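Long-range contacts in catalase (Bacillus pumilus, PDB 4QOQ), which catalyses the haem-dependent breakdown of hydrogen peroxide to water and molecular oxygen, working as a tetramer of identical subunits: residues S96-P101 with L108-G113; N131-F136 with L178-S183; R163-M168 with A446-V451. All coordinates share one frame; numbering follows the deposited sequence.

Contact 1 (S96-P101 with L108-G113); sequences STVIHP and LRDPRG. With JZ3 (Guaiacol), chain G.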
loop_
_atom_site.group_PDB
_atom_site.type_symbol
_atom_site.label_atom_id
_atom_site.label_comp_id
_atom_site.label_asym_id
_atom_site.label_seq_id
_atom_site.Cartn_x
_atom_site.Cartn_y
_atom_site.Cartn_z
ATOM N N SER A 96 19.407 -1.322 -18.208
ATOM C CA SER A 96 17.992 -0.980 -18.538
ATOM C C SER A 96 17.908 -0.034 -19.757
ATOM O O SER A 96 18.862 0.591 -20.128
ATOM C CB SER A 96 17.333 -0.341 -17.316
ATOM O OG SER A 96 18.135 0.742 -16.841
ATOM N N THR A 97 16.700 0.053 -20.319
ATOM C CA THR A 97 16.288 1.177 -21.100
ATOM C C THR A 97 15.713 2.222 -20.186
ATOM O O THR A 97 15.883 2.110 -18.956
ATOM C CB THR A 97 15.305 0.734 -22.215
ATOM O OG1 THR A 97 14.125 0.196 -21.646
ATOM C CG2 THR A 97 15.954 -0.353 -23.139
ATOM N N VAL A 98 15.024 3.230 -20.716
ATOM C CA VAL A 98 14.553 4.304 -19.864
ATOM C C VAL A 98 13.030 4.552 -19.855
ATOM O O VAL A 98 12.408 4.591 -18.791
ATOM C CB VAL A 98 15.261 5.646 -20.187
ATOM C CG1 VAL A 98 14.726 6.747 -19.275
ATOM C CG2 VAL A 98 16.762 5.536 -20.002
ATOM N N ILE A 99 12.460 4.809 -21.001
ATOM C CA ILE A 99 11.179 5.449 -21.046
ATOM C C ILE A 99 10.009 4.432 -21.022
ATOM O O ILE A 99 9.009 4.689 -20.348
ATOM C CB ILE A 99 11.087 6.394 -22.266
ATOM C CG1 ILE A 99 11.971 7.618 -21.986
ATOM C CG2 ILE A 99 9.701 6.832 -22.563
ATOM C CD1 ILE A 99 11.608 8.544 -20.823
ATOM N N HIS A 100 10.118 3.393 -21.808
ATOM C CA HIS A 100 8.905 2.555 -21.980
ATOM C C HIS A 100 8.789 1.548 -20.874
ATOM O O HIS A 100 9.754 1.317 -20.078
ATOM C CB HIS A 100 8.847 1.943 -23.381
ATOM C CG HIS A 100 8.604 2.957 -24.454
ATOM N ND1 HIS A 100 7.334 3.317 -24.870
ATOM C CD2 HIS A 100 9.459 3.769 -25.107
ATOM C CE1 HIS A 100 7.439 4.240 -25.814
ATOM N NE2 HIS A 100 8.703 4.550 -25.949
ATOM N N PRO A 101 7.586 0.935 -20.743
ATOM C CA PRO A 101 7.341 0.092 -19.520
ATOM C C PRO A 101 8.064 -1.264 -19.551
ATOM O O PRO A 101 8.775 -1.593 -20.521
ATOM C CB PRO A 101 5.827 -0.115 -19.559
ATOM C CG PRO A 101 5.296 1.091 -20.343
ATOM C CD PRO A 101 6.298 1.306 -21.399
ATOM N N LEU A 108 14.697 -0.004 -28.862
ATOM C CA LEU A 108 14.301 1.388 -28.927
ATOM C C LEU A 108 15.457 2.330 -28.663
ATOM O O LEU A 108 16.407 1.972 -27.969
ATOM C CB LEU A 108 13.192 1.662 -27.906
ATOM C CG LEU A 108 11.953 0.732 -27.964
ATOM C CD1 LEU A 108 10.844 1.242 -27.038
ATOM C CD2 LEU A 108 11.393 0.697 -29.374
ATOM N N ARG A 109 15.382 3.529 -29.194
ATOM C CA ARG A 109 16.365 4.551 -28.876
ATOM C C ARG A 109 16.162 5.072 -27.422
ATOM O O ARG A 109 15.050 5.378 -27.044
ATOM C CB ARG A 109 16.226 5.710 -29.863
ATOM C CG ARG A 109 17.240 6.839 -29.684
ATOM C CD ARG A 109 17.232 7.924 -30.768
ATOM N NE ARG A 109 17.287 7.297 -32.104
ATOM C CZ ARG A 109 18.370 6.758 -32.662
ATOM N NH1 ARG A 109 19.582 6.888 -32.148
ATOM N NH2 ARG A 109 18.251 6.165 -33.817
ATOM N N ASP A 110 17.248 5.199 -26.647
ATOM C CA ASP A 110 17.178 5.615 -25.254
ATOM C C ASP A 110 18.600 5.570 -24.758
ATOM O O ASP A 110 19.360 4.705 -25.175
ATOM C CB ASP A 110 16.329 4.581 -24.411
ATOM C CG ASP A 110 15.012 5.142 -23.835
ATOM O OD1 ASP A 110 14.745 6.378 -23.916
ATOM O OD2 ASP A 110 14.153 4.296 -23.327
ATOM N N PRO A 111 18.895 6.366 -23.716
ATOM C CA PRO A 111 20.052 5.988 -22.876
ATOM C C PRO A 111 19.816 4.595 -22.322
ATOM O O PRO A 111 18.667 4.135 -22.277
ATOM C CB PRO A 111 20.082 7.064 -21.782
ATOM C CG PRO A 111 19.251 8.174 -22.348
ATOM C CD PRO A 111 18.188 7.525 -23.146
ATOM N N ARG A 112 20.891 3.937 -21.900
ATOM C CA ARG A 112 20.779 2.685 -21.206
ATOM C C ARG A 112 21.307 2.948 -19.799
ATOM O O ARG A 112 22.387 3.536 -19.614
ATOM C CB ARG A 112 21.618 1.603 -21.885
ATOM C CG ARG A 112 20.813 0.650 -22.784
ATOM C CD ARG A 112 20.066 1.359 -23.872
ATOM N NE ARG A 112 19.396 0.453 -24.799
ATOM C CZ ARG A 112 18.588 0.884 -25.771
ATOM N NH1 ARG A 112 18.360 2.195 -25.955
ATOM N NH2 ARG A 112 17.955 0.021 -26.535
ATOM N N GLY A 113 20.596 2.412 -18.843
ATOM C CA GLY A 113 21.033 2.402 -17.460
ATOM C C GLY A 113 22.116 1.414 -17.250
ATOM O O GLY A 113 22.145 0.353 -17.886
HETATM C CAA JZ3 G . 14.951 9.399 -23.661
HETATM O OAG JZ3 G . 15.085 8.711 -24.906
HETATM C CAI JZ3 G . 14.439 8.921 -26.113
HETATM C CAF JZ3 G . 14.926 9.871 -27.014
HETATM C CAD JZ3 G . 14.341 10.105 -28.247
HETATM C CAC JZ3 G . 13.233 9.368 -28.634
HETATM C CAE JZ3 G . 12.698 8.396 -27.791
HETATM C CAH JZ3 G . 13.245 8.126 -26.521
HETATM O OAB JZ3 G . 12.684 7.156 -25.706
HETATM O O HOH W 1 12.131 2.673 -23.719
#
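Carboxylate oxygen OD2 of Asp110 takes two backbone N-H groups of the 96-101 segment, both from the same face of its plane. The bond from Ile99 N to Asp110 OD2 (2.9 Å) is nearly straight at 167°, on the syn side but tilted out of the carboxylate plane, whereas Val98 N comes from well above that plane, 3.0 Å from Asp110 OD2. A water that accepts from His100 N donates to the same oxygen, which thus holds, directly or through water, three consecutive N-H groups. Asp110 OD1 accepts from guaiacol OAB at 2.8 Å. Val98 and Asp110 probably correspond to the valine and aspartate lining the main channel in related catalases. Val98 CG1 stands anti to its backbone N (chi1 180°), leaving CG2 to press on Pro111. Thr97 CG2 lies over one face of the Arg112 guanidinium, whose NH1 and NH2 both hold Leu108 O end-on. Leu108 CD1 lies obliquely against the His100 side chain, near Phe240 of a second subunit. Ser96 and Gly113, the latter touching the haem, form an antiparallel hydrogen-bonded pair where barrel strands 88-96 and 113-120 separate; Pro111, within the loop joining them, rests on Met177 and Leu181 of helix 175-181.

Contact 2 (N131-F136 with L178-S183); sequences NLPIFF and LTWLFS. With HEM (protoporphyrin IX containing Fe), chain E; JZ3 (Guaiacol), chain G.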
loop_
_atom_site.group_PDB
_atom_site.type_symbol
_atom_site.label_atom_id
_atom_site.label_comp_id
_atom_site.label_asym_id
_atom_site.label_seq_id
_atom_site.Cartn_x
_atom_site.Cartn_y
_atom_site.Cartn_z
ATOM N N ASN A 131 24.874 4.607 -19.984
ATOM C CA ASN A 131 25.936 4.487 -20.991
ATOM C C ASN A 131 26.478 5.833 -21.460
ATOM O O ASN A 131 27.692 6.045 -21.474
ATOM C CB ASN A 131 25.484 3.563 -22.168
ATOM C CG ASN A 131 24.312 4.102 -22.963
ATOM O OD1 ASN A 131 23.468 4.878 -22.439
ATOM N ND2 ASN A 131 24.338 3.851 -24.265
ATOM N N LEU A 132 25.590 6.764 -21.822
ATOM C CA LEU A 132 26.008 8.062 -22.337
ATOM C C LEU A 132 26.508 8.932 -21.152
ATOM O O LEU A 132 26.020 8.841 -20.040
ATOM C CB LEU A 132 24.846 8.797 -23.004
ATOM C CG LEU A 132 24.153 7.971 -24.127
ATOM C CD1 LEU A 132 23.029 8.742 -24.763
ATOM C CD2 LEU A 132 25.134 7.535 -25.198
ATOM N N PRO A 133 27.519 9.794 -21.392
ATOM C CA PRO A 133 28.216 10.392 -20.260
ATOM C C PRO A 133 27.692 11.763 -19.790
ATOM O O PRO A 133 28.255 12.349 -18.836
ATOM C CB PRO A 133 29.691 10.554 -20.798
ATOM C CG PRO A 133 29.442 10.827 -22.229
ATOM C CD PRO A 133 28.273 9.925 -22.632
ATOM N N ILE A 134 26.602 12.235 -20.396
ATOM C CA ILE A 134 26.015 13.511 -20.022
ATOM C C ILE A 134 24.508 13.316 -19.873
ATOM O O ILE A 134 24.000 12.238 -20.092
ATOM C CB ILE A 134 26.340 14.574 -21.047
ATOM C CG1 ILE A 134 26.014 14.070 -22.466
ATOM C CG2 ILE A 134 27.805 14.974 -20.993
ATOM C CD1 ILE A 134 25.943 15.168 -23.473
ATOM N N PHE A 135 23.810 14.396 -19.579
ATOM C CA PHE A 135 22.364 14.353 -19.524
ATOM C C PHE A 135 21.699 15.531 -20.234
ATOM O O PHE A 135 22.389 16.495 -20.603
ATOM C CB PHE A 135 21.905 14.274 -18.014
ATOM C CG PHE A 135 20.644 13.456 -17.799
ATOM C CD1 PHE A 135 20.635 12.123 -18.101
ATOM C CD2 PHE A 135 19.518 14.033 -17.286
ATOM C CE1 PHE A 135 19.473 11.346 -17.927
ATOM C CE2 PHE A 135 18.368 13.283 -17.074
ATOM C CZ PHE A 135 18.362 11.952 -17.391
ATOM N N PHE A 136 20.385 15.419 -20.395
ATOM C CA PHE A 136 19.557 16.368 -21.119
ATOM C C PHE A 136 19.410 17.701 -20.347
ATOM O O PHE A 136 19.171 18.731 -20.923
ATOM C CB PHE A 136 18.112 15.860 -21.258
ATOM C CG PHE A 136 17.958 14.518 -21.916
ATOM C CD1 PHE A 136 17.985 13.336 -21.166
ATOM C CD2 PHE A 136 17.772 14.430 -23.272
ATOM C CE1 PHE A 136 17.822 12.100 -21.764
ATOM C CE2 PHE A 136 17.591 13.183 -23.891
ATOM C CZ PHE A 136 17.626 12.022 -23.135
ATOM N N LEU A 178 21.467 15.355 -26.961
ATOM C CA LEU A 178 20.743 14.904 -28.149
ATOM C C LEU A 178 21.746 14.589 -29.271
ATOM O O LEU A 178 21.536 13.675 -30.060
ATOM C CB LEU A 178 19.696 15.927 -28.565
ATOM C CG LEU A 178 18.586 16.207 -27.536
ATOM C CD1 LEU A 178 17.845 17.464 -27.933
ATOM C CD2 LEU A 178 17.642 15.020 -27.472
ATOM N N THR A 179 22.890 15.281 -29.287
ATOM C CA THR A 179 23.978 15.030 -30.293
ATOM C C THR A 179 24.643 13.659 -30.078
ATOM O O THR A 179 25.081 13.031 -31.029
ATOM C CB THR A 179 24.984 16.173 -30.244
ATOM O OG1 THR A 179 24.238 17.366 -30.499
ATOM C CG2 THR A 179 26.087 16.013 -31.248
ATOM N N TRP A 180 24.591 13.144 -28.844
ATOM C CA TRP A 180 24.950 11.748 -28.580
ATOM C C TRP A 180 23.832 10.747 -28.778
ATOM O O TRP A 180 24.027 9.717 -29.416
ATOM C CB TRP A 180 25.423 11.582 -27.119
ATOM C CG TRP A 180 26.726 12.131 -26.735
ATOM C CD1 TRP A 180 26.995 13.411 -26.474
ATOM C CD2 TRP A 180 27.909 11.380 -26.405
ATOM N NE1 TRP A 180 28.243 13.531 -26.016
ATOM C CE2 TRP A 180 28.859 12.302 -25.997
ATOM C CE3 TRP A 180 28.240 10.022 -26.410
ATOM C CZ2 TRP A 180 30.150 11.944 -25.620
ATOM C CZ3 TRP A 180 29.494 9.661 -26.044
ATOM C CH2 TRP A 180 30.455 10.614 -25.655
ATOM N N LEU A 181 22.641 11.055 -28.281
ATOM C CA LEU A 181 21.514 10.131 -28.327
ATOM C C LEU A 181 20.990 9.861 -29.742
ATOM O O LEU A 181 20.508 8.749 -30.021
ATOM C CB LEU A 181 20.344 10.692 -27.515
ATOM C CG LEU A 181 19.086 9.825 -27.367
ATOM C CD1 LEU A 181 19.425 8.558 -26.626
ATOM C CD2 LEU A 181 18.041 10.644 -26.580
ATOM N N PHE A 182 21.114 10.829 -30.641
ATOM C CA PHE A 182 20.768 10.577 -32.006
ATOM C C PHE A 182 21.906 10.136 -32.922
ATOM O O PHE A 182 21.647 9.892 -34.142
ATOM C CB PHE A 182 19.960 11.776 -32.577
ATOM C CG PHE A 182 18.554 11.787 -32.087
ATOM C CD1 PHE A 182 17.580 11.089 -32.736
ATOM C CD2 PHE A 182 18.244 12.425 -30.899
ATOM C CE1 PHE A 182 16.291 11.075 -32.280
ATOM C CE2 PHE A 182 16.965 12.398 -30.418
ATOM C CZ PHE A 182 15.979 11.703 -31.077
ATOM N N SER A 183 23.082 9.909 -32.362
ATOM C CA SER A 183 24.073 9.010 -33.028
ATOM C C SER A 183 23.553 7.627 -32.960
ATOM O O SER A 183 22.491 7.358 -32.321
ATOM C CB SER A 183 25.455 9.094 -32.399
ATOM O OG SER A 183 25.556 8.344 -31.205
HETATM C CHA HEM E . 15.955 4.873 -12.279
HETATM C CHB HEM E . 14.941 9.419 -10.873
HETATM C CHC HEM E . 18.630 11.040 -13.723
HETATM C CHD HEM E . 20.115 6.459 -14.257
HETATM C C1A HEM E . 15.342 5.973 -11.699
HETATM C C2A HEM E . 14.236 5.910 -10.794
HETATM C C3A HEM E . 13.974 7.195 -10.395
HETATM C C4A HEM E . 14.911 8.034 -11.032
HETATM C CMA HEM E . 12.933 7.749 -9.425
HETATM C CAA HEM E . 13.560 4.626 -10.372
HETATM C CBA HEM E . 14.437 3.914 -9.314
HETATM C CGA HEM E . 13.827 2.708 -8.614
HETATM O O1A HEM E . 14.553 1.908 -7.955
HETATM O O2A HEM E . 12.596 2.553 -8.602
HETATM C C1B HEM E . 15.875 10.233 -11.554
HETATM C C2B HEM E . 15.916 11.677 -11.415
HETATM C C3B HEM E . 16.907 12.142 -12.208
HETATM C C4B HEM E . 17.535 10.950 -12.841
HETATM C CMB HEM E . 15.012 12.548 -10.578
HETATM C CAB HEM E . 17.357 13.548 -12.366
HETATM C CBB HEM E . 17.187 14.437 -11.356
HETATM C C1C HEM E . 19.374 9.931 -14.083
HETATM C C2C HEM E . 20.723 9.970 -14.437
HETATM C C3C HEM E . 21.149 8.671 -14.570
HETATM C C4C HEM E . 20.063 7.829 -14.289
HETATM C CMC HEM E . 21.580 11.217 -14.634
HETATM C CAC HEM E . 22.509 8.230 -14.851
HETATM C CBC HEM E . 23.472 9.074 -14.571
HETATM C C1D HEM E . 19.079 5.692 -13.772
HETATM C C2D HEM E . 19.170 4.236 -13.792
HETATM C C3D HEM E . 18.009 3.796 -13.255
HETATM C C4D HEM E . 17.205 4.993 -12.909
HETATM C CMD HEM E . 20.348 3.420 -14.337
HETATM C CAD HEM E . 17.655 2.325 -13.100
HETATM C CBD HEM E . 18.328 1.680 -11.850
HETATM C CGD HEM E . 17.873 0.232 -11.687
HETATM O O1D HEM E . 18.471 -0.637 -12.381
HETATM O O2D HEM E . 16.919 -0.072 -10.901
HETATM N NA HEM E . 15.753 7.303 -11.832
HETATM N NB HEM E . 16.894 9.870 -12.381
HETATM N NC HEM E . 19.044 8.652 -13.927
HETATM N ND HEM E . 17.904 6.113 -13.226
HETATM FE FE HEM E . 17.412 7.901 -12.865
HETATM C CAA JZ3 G . 14.951 9.399 -23.661
HETATM O OAG JZ3 G . 15.085 8.711 -24.906
HETATM C CAI JZ3 G . 14.439 8.921 -26.113
HETATM C CAF JZ3 G . 14.926 9.871 -27.014
HETATM C CAD JZ3 G . 14.341 10.105 -28.247
HETATM C CAC JZ3 G . 13.233 9.368 -28.634
HETATM C CAE JZ3 G . 12.698 8.396 -27.791
HETATM C CAH JZ3 G . 13.245 8.126 -26.521
HETATM O OAB JZ3 G . 12.684 7.156 -25.706
#
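Pro133 lies over one face of the Trp180 indole in a CH-pi contact, its CD 3.7 Å from the centroid of the six-membered ring and only 12° off the ring normal. The pyrrolidine and the indole come from opposite directions, and Pro133 CG reaches the outer rim of the ring at Trp180 CH2 (3.6 Å). Aliphatic contacts extend this packing: the Ile134 side chain crosses the indole at about a right angle, its CD1 3.6 Å from Trp180 CD1, and Leu132 sends CD2 toward Trp180 CE3. In Ile134, CG1 sits between the backbone N and the carbonyl carbon (chi1 50°), and from there CD1 meets the pyrrole side of the indole. Beside it, Leu132 CD1 packs on Leu181 CD1. At the other end two leucine methyls meet the edge of the Phe136 ring, Leu181 CD2 at 3.7 Å from Phe136 CE2 and Leu178 CD2 next to it. Guaiacol borders both segments, through Phe136 CZ and Leu181 CD2, whereas Phe135 turns a face to the haem methyl CMC. This apolar join, without hydrogen bonds, packs the loop that leads from barrel strand 123-130 past the haem against the end of helix 175-181, with helix 143-150 touching Phe135 and Phe136.

Contact 3 (R163-M168 with A446-V451); sequences RYWDFM and ADLKGV. With JZ3 (Guaiacol), chain G.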
loop_
_atom_site.group_PDB
_atom_site.type_symbol
_atom_site.label_atom_id
_atom_site.label_comp_id
_atom_site.label_asym_id
_atom_site.label_seq_id
_atom_site.Cartn_x
_atom_site.Cartn_y
_atom_site.Cartn_z
ATOM N N ARG A 163 5.914 16.098 -28.645
ATOM C CA ARG A 163 5.964 16.476 -27.229
ATOM C C ARG A 163 7.359 16.647 -26.650
ATOM O O ARG A 163 7.683 17.666 -26.059
ATOM C CB ARG A 163 5.171 15.446 -26.475
ATOM C CG ARG A 163 3.681 15.395 -26.907
ATOM C CD ARG A 163 2.895 14.293 -26.244
ATOM N NE ARG A 163 2.531 14.629 -24.900
ATOM C CZ ARG A 163 3.232 14.312 -23.834
ATOM N NH1 ARG A 163 2.873 14.802 -22.688
ATOM N NH2 ARG A 163 4.255 13.474 -23.886
ATOM N N TYR A 164 8.218 15.669 -26.862
ATOM C CA TYR A 164 9.483 15.790 -26.311
ATOM C C TYR A 164 10.311 16.791 -27.029
ATOM O O TYR A 164 11.165 17.457 -26.366
ATOM C CB TYR A 164 10.167 14.445 -26.114
ATOM C CG TYR A 164 10.453 13.527 -27.300
ATOM C CD1 TYR A 164 11.519 13.734 -28.115
ATOM C CD2 TYR A 164 9.738 12.360 -27.463
ATOM C CE1 TYR A 164 11.818 12.879 -29.163
ATOM C CE2 TYR A 164 10.024 11.510 -28.490
ATOM C CZ TYR A 164 11.093 11.761 -29.320
ATOM O OH TYR A 164 11.389 10.894 -30.335
ATOM N N TRP A 165 10.178 16.919 -28.365
ATOM C CA TRP A 165 10.966 17.978 -28.973
ATOM C C TRP A 165 10.489 19.366 -28.519
ATOM O O TRP A 165 11.315 20.296 -28.459
ATOM C CB TRP A 165 10.961 17.887 -30.491
ATOM C CG TRP A 165 11.899 16.813 -30.985
ATOM C CD1 TRP A 165 11.577 15.561 -31.430
ATOM C CD2 TRP A 165 13.274 16.922 -31.045
ATOM N NE1 TRP A 165 12.714 14.880 -31.806
ATOM C CE2 TRP A 165 13.778 15.720 -31.560
ATOM C CE3 TRP A 165 14.183 17.972 -30.731
ATOM C CZ2 TRP A 165 15.149 15.488 -31.721
ATOM C CZ3 TRP A 165 15.567 17.750 -30.954
ATOM C CH2 TRP A 165 16.012 16.509 -31.461
ATOM N N ASP A 166 9.208 19.531 -28.168
ATOM C CA ASP A 166 8.735 20.809 -27.580
ATOM C C ASP A 166 9.550 21.140 -26.338
ATOM O O ASP A 166 10.198 22.228 -26.211
ATOM C CB ASP A 166 7.266 20.719 -27.289
ATOM C CG ASP A 166 6.635 22.059 -26.839
ATOM O OD1 ASP A 166 7.138 23.140 -27.198
ATOM O OD2 ASP A 166 5.571 22.030 -26.165
ATOM N N PHE A 167 9.606 20.199 -25.424
ATOM C CA PHE A 167 10.359 20.375 -24.205
ATOM C C PHE A 167 11.843 20.606 -24.492
ATOM O O PHE A 167 12.446 21.547 -23.970
ATOM C CB PHE A 167 10.172 19.165 -23.283
ATOM C CG PHE A 167 11.008 19.236 -22.035
ATOM C CD1 PHE A 167 10.544 19.946 -20.896
ATOM C CD2 PHE A 167 12.267 18.695 -22.004
ATOM C CE1 PHE A 167 11.334 20.016 -19.775
ATOM C CE2 PHE A 167 13.090 18.824 -20.903
ATOM C CZ PHE A 167 12.634 19.514 -19.783
ATOM N N MET A 168 12.445 19.731 -25.277
ATOM C CA MET A 168 13.913 19.804 -25.487
ATOM C C MET A 168 14.325 21.091 -26.140
ATOM O O MET A 168 15.359 21.648 -25.750
ATOM C CB MET A 168 14.448 18.630 -26.277
ATOM C CG MET A 168 14.252 17.305 -25.596
ATOM S SD MET A 168 15.207 17.066 -24.093
ATOM C CE MET A 168 14.430 15.501 -23.551
ATOM N N ALA A 446 14.391 11.670 -39.158
ATOM C CA ALA A 446 13.302 10.739 -39.012
ATOM C C ALA A 446 12.442 11.106 -37.773
ATOM O O ALA A 446 11.246 10.880 -37.758
ATOM C CB ALA A 446 13.781 9.289 -38.864
ATOM N N ASP A 447 13.084 11.679 -36.780
ATOM C CA ASP A 447 12.412 12.002 -35.545
ATOM C C ASP A 447 11.681 13.322 -35.627
ATOM O O ASP A 447 10.684 13.533 -34.919
ATOM C CB ASP A 447 13.428 12.045 -34.370
ATOM C CG ASP A 447 12.878 11.407 -33.120
ATOM O OD1 ASP A 447 12.577 10.183 -33.165
ATOM O OD2 ASP A 447 12.728 12.119 -32.140
ATOM N N LEU A 448 12.257 14.272 -36.378
ATOM C CA LEU A 448 11.753 15.632 -36.408
ATOM C C LEU A 448 10.750 15.911 -37.512
ATOM O O LEU A 448 10.062 16.927 -37.508
ATOM C CB LEU A 448 12.924 16.583 -36.564
ATOM C CG LEU A 448 13.652 16.866 -35.239
ATOM C CD1 LEU A 448 15.007 17.478 -35.503
ATOM C CD2 LEU A 448 12.854 17.823 -34.362
ATOM N N LYS A 449 10.664 15.014 -38.472
ATOM C CA LYS A 449 9.963 15.395 -39.725
ATOM C C LYS A 449 8.483 15.648 -39.505
ATOM O O LYS A 449 7.897 16.418 -40.250
ATOM C CB LYS A 449 10.237 14.384 -40.786
ATOM C CG LYS A 449 9.648 13.015 -40.527
ATOM C CD LYS A 449 10.095 12.054 -41.640
ATOM C CE LYS A 449 9.200 10.829 -41.689
ATOM N NZ LYS A 449 9.432 9.963 -40.505
ATOM N N GLY A 450 7.887 15.026 -38.477
ATOM C CA GLY A 450 6.472 15.223 -38.172
ATOM C C GLY A 450 6.132 16.220 -37.103
ATOM O O GLY A 450 4.959 16.357 -36.779
ATOM N N VAL A 451 7.126 16.950 -36.559
ATOM C CA VAL A 451 6.832 17.850 -35.443
ATOM C C VAL A 451 6.340 19.191 -35.943
ATOM O O VAL A 451 6.579 19.550 -37.097
ATOM C CB VAL A 451 7.959 17.934 -34.380
ATOM C CG1 VAL A 451 8.519 16.529 -34.047
ATOM C CG2 VAL A 451 9.008 18.907 -34.741
HETATM C CAA JZ3 G . 14.951 9.399 -23.661
HETATM O OAG JZ3 G . 15.085 8.711 -24.906
HETATM C CAI JZ3 G . 14.439 8.921 -26.113
HETATM C CAF JZ3 G . 14.926 9.871 -27.014
HETATM C CAD JZ3 G . 14.341 10.105 -28.247
HETATM C CAC JZ3 G . 13.233 9.368 -28.634
HETATM C CAE JZ3 G . 12.698 8.396 -27.791
HETATM C CAH JZ3 G . 13.245 8.126 -26.521
HETATM O OAB JZ3 G . 12.684 7.156 -25.706
#
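The last turn of helix 434-448 and the type I beta turn from Leu448 to Val451 pack against helix 161-169, the CA atoms coming nearest, at 7.7 Å, between Trp165 and Val451. This is a join within the catalase fold, where helix 161-169 of the core meets the helical C-terminal region. Its polar centre is Asp447, whose OD2 receives two side-chain donors on its two lone pairs. Tyr164 OH donates to the syn lone pair of Asp447 OD2 at 2.6 Å, and Trp165 NE1 donates to the anti lone pair of Asp447 OD2 at 2.8 Å with an N-H...O angle of 156°. Through these two lone pairs, neighbouring residues of one helix reach a single oxygen from different directions. Two such donors would be expected to stabilise the charged form of Asp447. Tyr164 holds CG between its backbone N and carbonyl carbon (chi1 61°), which places the hydroxyl beside Asp447, although the CB bond itself does not point at it. Guaiacol borders the same tyrosine.

Apolar packing completes the join. Leu448 CD2 sits over the five-membered ring of Trp165, 3.5 Å from its centroid and 13° off the normal, a CH-pi contact on one indole face. Helix 453-466 supplies Thr455 and Phe463 against the same tryptophan. Asp166 and Arg163 of helix 161-169 reach a third subunit, Asp166 OD2 hydrogen-bonding with Tyr384 OH and Arg388 N of that chain. Beyond the beta turn, the valine that follows it in contact with the indole approaches obliquely, Val451 CG1 lying 4.1 Å from Trp165 CD1.

How the contacts relate
From the N terminus, contact 1 closes first, a short excursion between strands 88-96 and 113-120 that ends before contact 2 opens. Contact 2 then closes the longer loop running from the end of strand 123-130 to helix 175-181. Contact 3 begins within that span, on helix 161-169, and ends far along the chain on helix 434-448, so contacts 2 and 3 cross. Contacts 1 and 2 meet where Arg112 O lies 2.7 Å from Asn131 N, while Phe182 packs on Asp447 between contacts 2 and 3. All three border one guaiacol, and together they join the haem-bearing beta region to the C-terminal helices.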